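Local coordinates for protein cellulose hydrolase (Bacillus licheniformis, PDB 4YZT) that hydrolyses internal beta-1,4 linkages of cellulose as a family 5 endoglucanase and holds cellotetraose in its barrel cleft, at residues I115-D118 / S119-W122; T133-K136 / L137-W141; G165-A168 / Y169-N172; L174-E177 / M178-I182. One frame throughout, in Å; residues are numbered along the deposited sequence.

Contact 1 of 4, residues I115-D118 / S119-W122. With BGC (beta-D-glucopyranose), chain B; BGC (beta-D-glucopyranose), chain C.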
loop_
_atom_site.group_PDB
_atom_site.type_symbol
_atom_site.label_atom_id
_atom_site.label_comp_id
_atom_site.label_asym_id
_atom_site.label_seq_id
_atom_site.Cartn_x
_atom_site.Cartn_y
_atom_site.Cartn_z
ATOM N N ILE A 115 -15.545 11.813 -0.729
ATOM C CA ILE A 115 -15.043 12.864 -1.601
ATOM C C ILE A 115 -13.513 12.798 -1.488
ATOM O O ILE A 115 -12.974 12.885 -0.384
ATOM C CB ILE A 115 -15.564 14.258 -1.192
ATOM C CG1 ILE A 115 -17.091 14.343 -1.372
ATOM C CG2 ILE A 115 -14.831 15.368 -1.959
ATOM C CD1 ILE A 115 -17.674 15.740 -1.133
ATOM N N HIS A 116 -12.812 12.627 -2.609
ATOM C CA HIS A 116 -11.396 12.304 -2.532
ATOM C C HIS A 116 -10.469 13.468 -2.929
ATOM O O HIS A 116 -10.196 14.355 -2.102
ATOM C CB HIS A 116 -11.105 11.044 -3.377
ATOM C CG HIS A 116 -9.915 10.263 -2.896
ATOM N ND1 HIS A 116 -9.944 9.487 -1.754
ATOM C CD2 HIS A 116 -8.648 10.183 -3.371
ATOM C CE1 HIS A 116 -8.760 8.934 -1.571
ATOM N NE2 HIS A 116 -7.954 9.338 -2.543
ATOM N N HIS A 117 -9.986 13.495 -4.172
ATOM C CA HIS A 117 -8.943 14.471 -4.518
ATOM C C HIS A 117 -9.456 15.899 -4.676
ATOM O O HIS A 117 -8.661 16.833 -4.842
ATOM C CB HIS A 117 -8.198 14.031 -5.772
ATOM C CG HIS A 117 -7.270 12.879 -5.528
ATOM N ND1 HIS A 117 -6.511 12.773 -4.383
ATOM C CD2 HIS A 117 -6.996 11.777 -6.269
ATOM C CE1 HIS A 117 -5.801 11.655 -4.431
ATOM N NE2 HIS A 117 -6.080 11.035 -5.561
ATOM N N ASP A 118 -10.774 16.081 -4.577
ATOM C CA ASP A 118 -11.334 17.409 -4.351
ATOM C C ASP A 118 -10.630 18.132 -3.199
ATOM O O ASP A 118 -10.543 19.365 -3.192
ATOM C CB ASP A 118 -12.821 17.304 -4.052
ATOM C CG ASP A 118 -13.557 16.542 -5.118
ATOM O OD1 ASP A 118 -13.628 15.290 -5.011
ATOM O OD2 ASP A 118 -14.041 17.203 -6.058
ATOM N N SER A 119 -10.125 17.360 -2.237
ATOM C CA SER A 119 -9.448 17.923 -1.062
ATOM C C SER A 119 -8.379 18.958 -1.444
ATOM O O SER A 119 -8.331 20.050 -0.872
ATOM C CB SER A 119 -8.810 16.810 -0.221
ATOM O OG SER A 119 -7.765 16.167 -0.944
ATOM N N TRP A 120 -7.543 18.632 -2.429
ATOM C CA TRP A 120 -6.504 19.572 -2.843
ATOM C C TRP A 120 -6.836 20.261 -4.163
ATOM O O TRP A 120 -6.295 21.321 -4.459
ATOM C CB TRP A 120 -5.137 18.872 -2.933
ATOM C CG TRP A 120 -5.110 17.638 -3.770
ATOM C CD1 TRP A 120 -5.309 16.353 -3.340
ATOM C CD2 TRP A 120 -4.854 17.553 -5.186
ATOM N NE1 TRP A 120 -5.204 15.480 -4.404
ATOM C CE2 TRP A 120 -4.930 16.186 -5.542
ATOM C CE3 TRP A 120 -4.592 18.498 -6.185
ATOM C CZ2 TRP A 120 -4.740 15.740 -6.855
ATOM C CZ3 TRP A 120 -4.399 18.048 -7.497
ATOM C CH2 TRP A 120 -4.469 16.683 -7.812
ATOM N N LEU A 121 -7.735 19.680 -4.955
ATOM C CA LEU A 121 -8.146 20.352 -6.182
ATOM C C LEU A 121 -8.902 21.669 -5.897
ATOM O O LEU A 121 -8.683 22.671 -6.586
ATOM C CB LEU A 121 -9.002 19.421 -7.046
ATOM C CG LEU A 121 -8.226 18.302 -7.756
ATOM C CD1 LEU A 121 -9.178 17.215 -8.212
ATOM C CD2 LEU A 121 -7.417 18.854 -8.931
ATOM N N TRP A 122 -9.784 21.689 -4.895
ATOM C CA TRP A 122 -10.477 22.942 -4.584
ATOM C C TRP A 122 -10.880 23.154 -3.115
ATOM O O TRP A 122 -11.054 24.304 -2.692
ATOM C CB TRP A 122 -11.725 23.085 -5.476
ATOM C CG TRP A 122 -12.752 21.979 -5.323
ATOM C CD1 TRP A 122 -12.797 20.787 -5.999
ATOM C CD2 TRP A 122 -13.893 21.989 -4.453
ATOM N NE1 TRP A 122 -13.890 20.050 -5.590
ATOM C CE2 TRP A 122 -14.581 20.767 -4.651
ATOM C CE3 TRP A 122 -14.402 22.912 -3.533
ATOM C CZ2 TRP A 122 -15.749 20.443 -3.942
ATOM C CZ3 TRP A 122 -15.578 22.591 -2.841
ATOM C CH2 TRP A 122 -16.228 21.366 -3.049
HETATM C C2 BGC B . -4.169 9.371 -0.655
HETATM C C3 BGC B . -4.059 8.439 -1.810
HETATM C C4 BGC B . -2.670 8.275 -2.245
HETATM C C5 BGC B . -1.839 7.777 -1.063
HETATM C C6 BGC B . -0.397 7.460 -1.355
HETATM C C1 BGC B . -3.256 8.783 0.388
HETATM O O1 BGC B . -3.441 9.228 1.698
HETATM O O2 BGC B . -5.519 9.388 -0.092
HETATM O O3 BGC B . -4.944 8.839 -2.948
HETATM O O4 BGC B . -2.642 7.328 -3.372
HETATM O O5 BGC B . -1.877 8.821 -0.039
HETATM O O6 BGC B . 0.247 8.683 -1.675
HETATM C C2 BGC C . -1.645 6.742 -5.461
HETATM C C3 BGC C . -0.839 7.253 -6.613
HETATM C C4 BGC C . -1.475 8.479 -7.191
HETATM C C5 BGC C . -1.666 9.541 -6.123
HETATM C C6 BGC C . -2.357 10.741 -6.715
HETATM C C1 BGC C . -1.829 7.817 -4.420
HETATM O O2 BGC C . -1.026 5.586 -4.852
HETATM O O3 BGC C . -0.701 6.189 -7.604
HETATM O O4 BGC C . -0.668 9.092 -8.272
HETATM O O5 BGC C . -2.460 9.035 -4.984
HETATM O O6 BGC C . -2.356 11.818 -5.780
HETATM O O HOH W 1 -6.914 13.638 -1.709
#

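Contact 2 of 4, residues T133-K136 / L137-W141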
loop_
_atom_site.group_PDB
_atom_site.type_symbol
_atom_site.label_atom_id
_atom_site.label_comp_id
_atom_site.label_asym_id
_atom_site.label_seq_id
_atom_site.Cartn_x
_atom_site.Cartn_y
_atom_site.Cartn_z
ATOM N N THR A 133 -16.209 28.344 -0.338
ATOM C CA THR A 133 -15.807 26.941 -0.457
ATOM C C THR A 133 -16.732 26.022 0.334
ATOM O O THR A 133 -17.158 24.964 -0.153
ATOM C CB THR A 133 -14.349 26.738 0.023
ATOM O OG1 THR A 133 -13.489 27.635 -0.688
ATOM C CG2 THR A 133 -13.898 25.292 -0.215
ATOM N N LEU A 134 -17.041 26.437 1.559
ATOM C CA LEU A 134 -17.900 25.655 2.435
ATOM C C LEU A 134 -19.331 25.608 1.893
ATOM O O LEU A 134 -19.990 24.574 1.983
ATOM C CB LEU A 134 -17.875 26.223 3.855
ATOM C CG LEU A 134 -18.614 25.420 4.929
ATOM C CD1 LEU A 134 -17.956 24.066 5.161
ATOM C CD2 LEU A 134 -18.695 26.229 6.235
ATOM N N ASP A 135 -19.797 26.724 1.329
ATOM C CA ASP A 135 -21.097 26.759 0.676
ATOM C C ASP A 135 -21.147 25.747 -0.457
ATOM O O ASP A 135 -22.083 24.960 -0.550
ATOM C CB ASP A 135 -21.408 28.163 0.140
ATOM C CG ASP A 135 -22.670 28.199 -0.704
ATOM O OD1 ASP A 135 -23.777 28.136 -0.125
ATOM O OD2 ASP A 135 -22.552 28.310 -1.947
ATOM N N LYS A 136 -20.119 25.753 -1.300
ATOM C CA LYS A 136 -20.008 24.795 -2.392
ATOM C C LYS A 136 -19.947 23.329 -1.916
ATOM O O LYS A 136 -20.629 22.471 -2.470
ATOM C CB LYS A 136 -18.772 25.106 -3.231
ATOM C CG LYS A 136 -18.496 24.083 -4.342
ATOM C CD LYS A 136 -17.339 24.537 -5.228
ATOM C CE LYS A 136 -16.908 23.432 -6.177
ATOM N NZ LYS A 136 -15.801 23.854 -7.052
ATOM N N LEU A 137 -19.127 23.045 -0.906
ATOM C CA LEU A 137 -19.011 21.684 -0.395
ATOM C C LEU A 137 -20.350 21.187 0.177
ATOM O O LEU A 137 -20.748 20.038 -0.062
ATOM C CB LEU A 137 -17.897 21.601 0.658
ATOM C CG LEU A 137 -17.592 20.237 1.310
ATOM C CD1 LEU A 137 -17.188 19.191 0.276
ATOM C CD2 LEU A 137 -16.504 20.370 2.356
ATOM N N GLY A 138 -21.043 22.051 0.915
ATOM C CA GLY A 138 -22.373 21.742 1.403
ATOM C C GLY A 138 -23.338 21.361 0.292
ATOM O O GLY A 138 -24.099 20.398 0.411
ATOM N N LYS A 139 -23.306 22.105 -0.805
ATOM C CA LYS A 139 -24.229 21.822 -1.901
ATOM C C LYS A 139 -23.861 20.512 -2.603
ATOM O O LYS A 139 -24.744 19.789 -3.073
ATOM C CB LYS A 139 -24.269 22.992 -2.886
ATOM C CG LYS A 139 -25.008 24.216 -2.315
ATOM C CD LYS A 139 -24.908 25.438 -3.204
ATOM C CE LYS A 139 -25.668 26.646 -2.612
ATOM N NZ LYS A 139 -25.273 27.954 -3.257
ATOM N N VAL A 140 -22.567 20.201 -2.653
ATOM C CA VAL A 140 -22.101 18.931 -3.191
ATOM C C VAL A 140 -22.544 17.776 -2.283
ATOM O O VAL A 140 -23.103 16.794 -2.769
ATOM C CB VAL A 140 -20.563 18.913 -3.367
ATOM C CG1 VAL A 140 -20.048 17.500 -3.724
ATOM C CG2 VAL A 140 -20.135 19.936 -4.426
ATOM N N TRP A 141 -22.328 17.898 -0.972
ATOM C CA TRP A 141 -22.678 16.804 -0.072
ATOM C C TRP A 141 -24.191 16.607 0.013
ATOM O O TRP A 141 -24.641 15.472 0.123
ATOM C CB TRP A 141 -22.080 17.009 1.336
ATOM C CG TRP A 141 -20.938 16.057 1.597
ATOM C CD1 TRP A 141 -19.639 16.381 1.880
ATOM C CD2 TRP A 141 -20.991 14.620 1.542
ATOM N NE1 TRP A 141 -18.885 15.227 2.017
ATOM C CE2 TRP A 141 -19.692 14.138 1.814
ATOM C CE3 TRP A 141 -22.015 13.698 1.292
ATOM C CZ2 TRP A 141 -19.388 12.768 1.843
ATOM C CZ3 TRP A 141 -21.714 12.343 1.322
ATOM C CH2 TRP A 141 -20.409 11.892 1.593
#

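Contact 3 of 4, residues G165-A168 / Y169-N172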
loop_
_atom_site.group_PDB
_atom_site.type_symbol
_atom_site.label_atom_id
_atom_site.label_comp_id
_atom_site.label_asym_id
_atom_site.label_seq_id
_atom_site.Cartn_x
_atom_site.Cartn_y
_atom_site.Cartn_z
ATOM N N GLY A 165 -5.276 22.660 3.978
ATOM C CA GLY A 165 -5.410 24.061 3.593
ATOM C C GLY A 165 -6.395 24.845 4.441
ATOM O O GLY A 165 -6.881 25.901 4.028
ATOM N N MET A 166 -6.688 24.330 5.633
ATOM C CA MET A 166 -7.606 24.986 6.560
ATOM C C MET A 166 -7.106 24.754 7.982
ATOM O O MET A 166 -6.277 23.880 8.211
ATOM C CB MET A 166 -9.031 24.446 6.393
ATOM C CG MET A 166 -9.225 23.025 6.916
ATOM S SD MET A 166 -10.806 22.292 6.410
ATOM C CE MET A 166 -10.388 21.745 4.741
ATOM N N SER A 167 -7.602 25.536 8.933
ATOM C CA SER A 167 -7.213 25.366 10.328
ATOM C C SER A 167 -7.928 24.167 10.954
ATOM O O SER A 167 -8.839 23.597 10.356
ATOM C CB SER A 167 -7.521 26.633 11.125
ATOM O OG SER A 167 -8.923 26.822 11.251
ATOM N N ALA A 168 -7.500 23.780 12.153
ATOM C CA ALA A 168 -8.140 22.685 12.867
ATOM C C ALA A 168 -9.573 23.062 13.211
ATOM O O ALA A 168 -10.469 22.219 13.221
ATOM C CB ALA A 168 -7.360 22.335 14.125
ATOM N N TYR A 169 -9.784 24.342 13.482
ATOM C CA TYR A 169 -11.113 24.860 13.779
ATOM C C TYR A 169 -12.031 24.726 12.573
ATOM O O TYR A 169 -13.195 24.334 12.698
ATOM C CB TYR A 169 -11.032 26.324 14.206
ATOM C CG TYR A 169 -12.363 26.908 14.552
ATOM C CD1 TYR A 169 -12.823 26.876 15.862
ATOM C CD2 TYR A 169 -13.166 27.501 13.584
ATOM C CE1 TYR A 169 -14.044 27.404 16.201
ATOM C CE2 TYR A 169 -14.399 28.035 13.915
ATOM C CZ TYR A 169 -14.832 27.981 15.228
ATOM O OH TYR A 169 -16.050 28.513 15.606
ATOM N N GLN A 170 -11.501 25.076 11.403
ATOM C CA GLN A 170 -12.262 24.980 10.166
ATOM C C GLN A 170 -12.600 23.535 9.821
ATOM O O GLN A 170 -13.682 23.236 9.315
ATOM C CB GLN A 170 -11.474 25.613 9.024
ATOM C CG GLN A 170 -11.419 27.125 9.068
ATOM C CD GLN A 170 -10.666 27.671 7.875
ATOM O OE1 GLN A 170 -9.463 27.445 7.739
ATOM N NE2 GLN A 170 -11.378 28.366 6.986
ATOM N N MET A 171 -11.653 22.646 10.091
ATOM C CA MET A 171 -11.867 21.222 9.906
ATOM C C MET A 171 -13.032 20.738 10.761
ATOM O O MET A 171 -13.913 20.016 10.298
ATOM C CB MET A 171 -10.611 20.438 10.269
ATOM C CG MET A 171 -10.829 18.939 10.232
ATOM S SD MET A 171 -10.664 18.263 8.565
ATOM C CE MET A 171 -12.297 17.634 8.250
ATOM N N ASN A 172 -13.027 21.138 12.024
ATOM C CA ASN A 172 -14.100 20.731 12.915
ATOM C C ASN A 172 -15.444 21.338 12.499
ATOM O O ASN A 172 -16.480 20.672 12.578
ATOM C CB ASN A 172 -13.741 21.080 14.360
ATOM C CG ASN A 172 -12.641 20.170 14.919
ATOM O OD1 ASN A 172 -12.557 18.977 14.582
ATOM N ND2 ASN A 172 -11.791 20.731 15.771
#

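Contact 4 of 4, residues L174-E177 / M178-I182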
loop_
_atom_site.group_PDB
_atom_site.type_symbol
_atom_site.label_atom_id
_atom_site.label_comp_id
_atom_site.label_asym_id
_atom_site.label_seq_id
_atom_site.Cartn_x
_atom_site.Cartn_y
_atom_site.Cartn_z
ATOM N N LEU A 174 -16.173 22.058 9.380
ATOM C CA LEU A 174 -16.524 21.412 8.128
ATOM C C LEU A 174 -17.200 20.086 8.444
ATOM O O LEU A 174 -18.226 19.763 7.858
ATOM C CB LEU A 174 -15.286 21.210 7.251
ATOM C CG LEU A 174 -15.401 20.561 5.867
ATOM C CD1 LEU A 174 -14.165 20.923 5.033
ATOM C CD2 LEU A 174 -15.519 19.049 5.966
ATOM N N ASN A 175 -16.620 19.325 9.368
ATOM C CA ASN A 175 -17.211 18.041 9.765
ATOM C C ASN A 175 -18.631 18.200 10.286
ATOM O O ASN A 175 -19.532 17.439 9.903
ATOM C CB ASN A 175 -16.354 17.349 10.830
ATOM C CG ASN A 175 -15.106 16.720 10.253
ATOM O OD1 ASN A 175 -15.017 16.501 9.044
ATOM N ND2 ASN A 175 -14.142 16.403 11.116
ATOM N N ARG A 176 -18.829 19.191 11.156
ATOM C CA ARG A 176 -20.124 19.429 11.772
ATOM C C ARG A 176 -21.176 19.842 10.742
ATOM O O ARG A 176 -22.314 19.380 10.786
ATOM C CB ARG A 176 -19.999 20.504 12.865
ATOM C CG ARG A 176 -21.320 20.824 13.566
ATOM C CD ARG A 176 -21.143 21.726 14.790
ATOM N NE ARG A 176 -20.473 22.992 14.490
ATOM C CZ ARG A 176 -19.192 23.232 14.746
ATOM N NH1 ARG A 176 -18.451 22.295 15.314
ATOM N NH2 ARG A 176 -18.653 24.414 14.448
ATOM N N GLU A 177 -20.793 20.725 9.822
ATOM C CA GLU A 177 -21.734 21.275 8.858
ATOM C C GLU A 177 -22.138 20.249 7.815
ATOM O O GLU A 177 -23.312 20.161 7.454
ATOM C CB GLU A 177 -21.146 22.509 8.179
ATOM C CG GLU A 177 -21.000 23.697 9.111
ATOM C CD GLU A 177 -22.336 24.270 9.522
ATOM O OE1 GLU A 177 -23.083 24.716 8.623
ATOM O OE2 GLU A 177 -22.644 24.270 10.736
ATOM N N MET A 178 -21.175 19.470 7.340
ATOM C CA MET A 178 -21.470 18.427 6.366
ATOM C C MET A 178 -22.288 17.315 7.011
ATOM O O MET A 178 -23.221 16.798 6.404
ATOM C CB MET A 178 -20.182 17.863 5.750
ATOM C CG MET A 178 -19.385 18.902 4.948
ATOM S SD MET A 178 -20.389 19.787 3.735
ATOM C CE MET A 178 -20.401 21.426 4.427
ATOM N N LEU A 179 -21.948 16.951 8.245
ATOM C CA LEU A 179 -22.734 15.947 8.962
ATOM C C LEU A 179 -24.188 16.418 9.162
ATOM O O LEU A 179 -25.126 15.641 8.981
ATOM C CB LEU A 179 -22.088 15.613 10.303
ATOM C CG LEU A 179 -22.854 14.613 11.169
ATOM C CD1 LEU A 179 -22.841 13.227 10.529
ATOM C CD2 LEU A 179 -22.284 14.568 12.574
ATOM N N ASN A 180 -24.374 17.692 9.508
ATOM C CA ASN A 180 -25.722 18.246 9.700
ATOM C C ASN A 180 -26.530 18.205 8.408
ATOM O O ASN A 180 -27.719 17.876 8.405
ATOM C CB ASN A 180 -25.664 19.685 10.231
ATOM C CG ASN A 180 -25.303 19.748 11.712
ATOM O OD1 ASN A 180 -25.351 18.738 12.412
ATOM N ND2 ASN A 180 -24.941 20.937 12.189
ATOM N N ILE A 181 -25.874 18.525 7.304
ATOM C CA ILE A 181 -26.516 18.413 6.001
ATOM C C ILE A 181 -26.963 16.972 5.718
ATOM O O ILE A 181 -28.095 16.736 5.299
ATOM C CB ILE A 181 -25.573 18.911 4.895
ATOM C CG1 ILE A 181 -25.608 20.442 4.853
ATOM C CG2 ILE A 181 -25.943 18.307 3.540
ATOM C CD1 ILE A 181 -24.438 21.035 4.159
ATOM N N ILE A 182 -26.081 16.013 5.971
ATOM C CA ILE A 182 -26.417 14.603 5.771
ATOM C C ILE A 182 -27.597 14.183 6.666
ATOM O O ILE A 182 -28.584 13.606 6.196
ATOM C CB ILE A 182 -25.190 13.708 6.037
ATOM C CG1 ILE A 182 -24.178 13.899 4.907
ATOM C CG2 ILE A 182 -25.608 12.246 6.133
ATOM C CD1 ILE A 182 -22.772 13.332 5.156
#

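Contact 1 of 4, residues I115-D118 / S119-W122
D118 and W122 sit one helical turn apart, their side chains alongside and pointing the same way. The indole N-H of W122 bonds to the carboxylate: NE1 to OD2 of D118 is 2.9 Å, on the anti lone pair. Carboxylate and ring planes stand 82° apart. With CG of W122 between its backbone N and carbonyl carbon (chi1 60°), the indole folds back to D118. D118 OD1 accepts from W77 N, which fixes the carboxylate further. The backbone starts helix 118-123. S119 N bonds to H116 O at 3.0 Å. H117 O takes L121 N in its carbonyl plane and W120 N, more bent, from above it. The same oxygen lies over one face of the W120 ring. The H117 ring is inclined to the five-membered ring of W120, centroids 4.9 Å apart. A water joins H117 ND1 and S119 OG, 2.8 Å from each. H116 NE2 hydrogen-bonds O3 of the chain B glucose at 3.1 Å, at the ring edge. H117 CE1 is 3.3 Å from that same O3. Without the indole, as with an alanine at W122, D118 OD2 is likely to lose this donor. The bonds of this turn probably help to hold H116 and H117 where they line the glycan pocket.

Contact 2 of 4, residues T133-K136 / L137-W141
D135 and K139 form an i to i+4 salt bridge on helix 130-147, one of the outer helices of the TIM barrel. This is the looser, more solvent-facing side. K139 NZ lies 3.0 Å from D135 OD2 and uses the syn lone pair of that oxygen. The lysine chain is extended beyond CG, and it lies at an angle to the aspartate. D135 has CG anti to its N (chi1 173°), which carries the carboxylate up to the lysine. Along the way K139 CG passes 3.5 Å from D135 O. K139 NZ also bonds to P85 O, its strongest polar partner, so the ammonium is shared between the carboxylate and a backbone carbonyl. K136 also extends from this helix, but to another partner: it makes a cation-pi contact with W122.

The tighter part is the backbone and the face turned into the protein. Four i to i+4 bonds cross the contact. L137 N to T133 O and G138 N to L134 O are both 2.9 Å. K139 N bonds to D135 O, and V140 N to K136 O. G138 has no side chain, and I181 CD1 and M178 CE of helix 168-184 come up to its CA. L137 packs against L174 and M178 of that helix and against W122 and I123 of helix 118-123. The NE1 of W141 bonds to I159 O, which places the helix on the barrel. On the same buried side, V140 CG2 rests 3.2 Å from K136 O.

Contact 3 of 4, residues G165-A168 / Y169-N172
S167 and Q170 form a capping box, in which each residue's side chain takes the backbone N-H of the other. S167 is the N-cap of helix 168-184. Its OG accepts from Q170 N at 3.1 Å, with an N-H...O angle of 159°. In return Q170 OE1 accepts from S167 N at 2.9 Å. That donor lies in the plane of the amide carbonyl, on a lone pair. S167 has OG between its backbone N and carbonyl carbon (chi1 69°), and this swings the hydroxyl over the first turn. The glutamine amide is held at both ends, because its NE2 donates to M126 O and Q130 OE1.

The regular helix bonds follow at once. M171 N reaches S167 O at 3.0 Å, and N172 N reaches A168 O at the same length. M166 packs beneath the box. Its side chain crosses that of Q170 obliquely, with CB 3.3 Å from OE1. Further out, its SD sits 4.3 Å from CB of M171.

The box closes the loop that leads from barrel strand 155-158 into helix 168-184. The Q170 amide links this start to the preceding helix 130-147 through Q130. On another side, N172 bonds to S209 and E211, just after helix 203-208. M171 packs on P163 in the loop from the strand.

Contact 4 of 4, residues L174-E177 / M178-I182
L174 packs on M178 one turn further along helix 168-184, the helix of the beta-alpha-beta unit that links barrel strands 155-158 and 194-196. L174 CD2 meets M178 CG at 4.0 Å, the two side chains crossing at a slant. L174 O accepts from M178 N, and M178 CG also lies 3.2 Å from that oxygen. N175 comes next. Its O takes L179 N, while its ND2 bonds to G197 O beyond strand 194-196. R176 runs alongside N180, pointing the same way. Its CG is 3.9 Å from N180 ND2, with guanidinium and amide planes 59° apart. This side is exposed. R176 O accepts from N180 N at 3.0 Å. E177 closes the segment and its O takes I181 N. M178 bends at chi2 (-51°) and again at chi3, which together bring CE to 4.0 Å from E177 CB. The same methionine also touches L134 of helix 130-147. Were M178 an alanine, a gap would probably open between the two helices, leaving L174 and L134 without the methylene and methyl of this side chain to pack on. At the far end of the contact, I181 CD1 lies 3.6 Å from E177 O.

Overall arrangement
The four contacts follow one another along the chain, all on the same flank of the eight-stranded parallel barrel. Contact 1 follows strand 110-114 and faces the sugar. Contact 2 lies on the next long helix, 130-147. Contacts 3 and 4 share helix 168-184, with centres 13 Å apart, and touch where M166 CE meets L174 CD1 at 3.9 Å. Contacts 2 and 4 are the nearest pair, with centres 10 Å apart, and pack directly on each other. Contacts 1 and 2 have centres 12 Å apart and touch through I115 and W122. Contact 3 does not touch contacts 1 or 2. Packing thus runs from the glycan pocket at contact 1 through contact 2 to helix 168-184 of contact 4, beside helix 130-147.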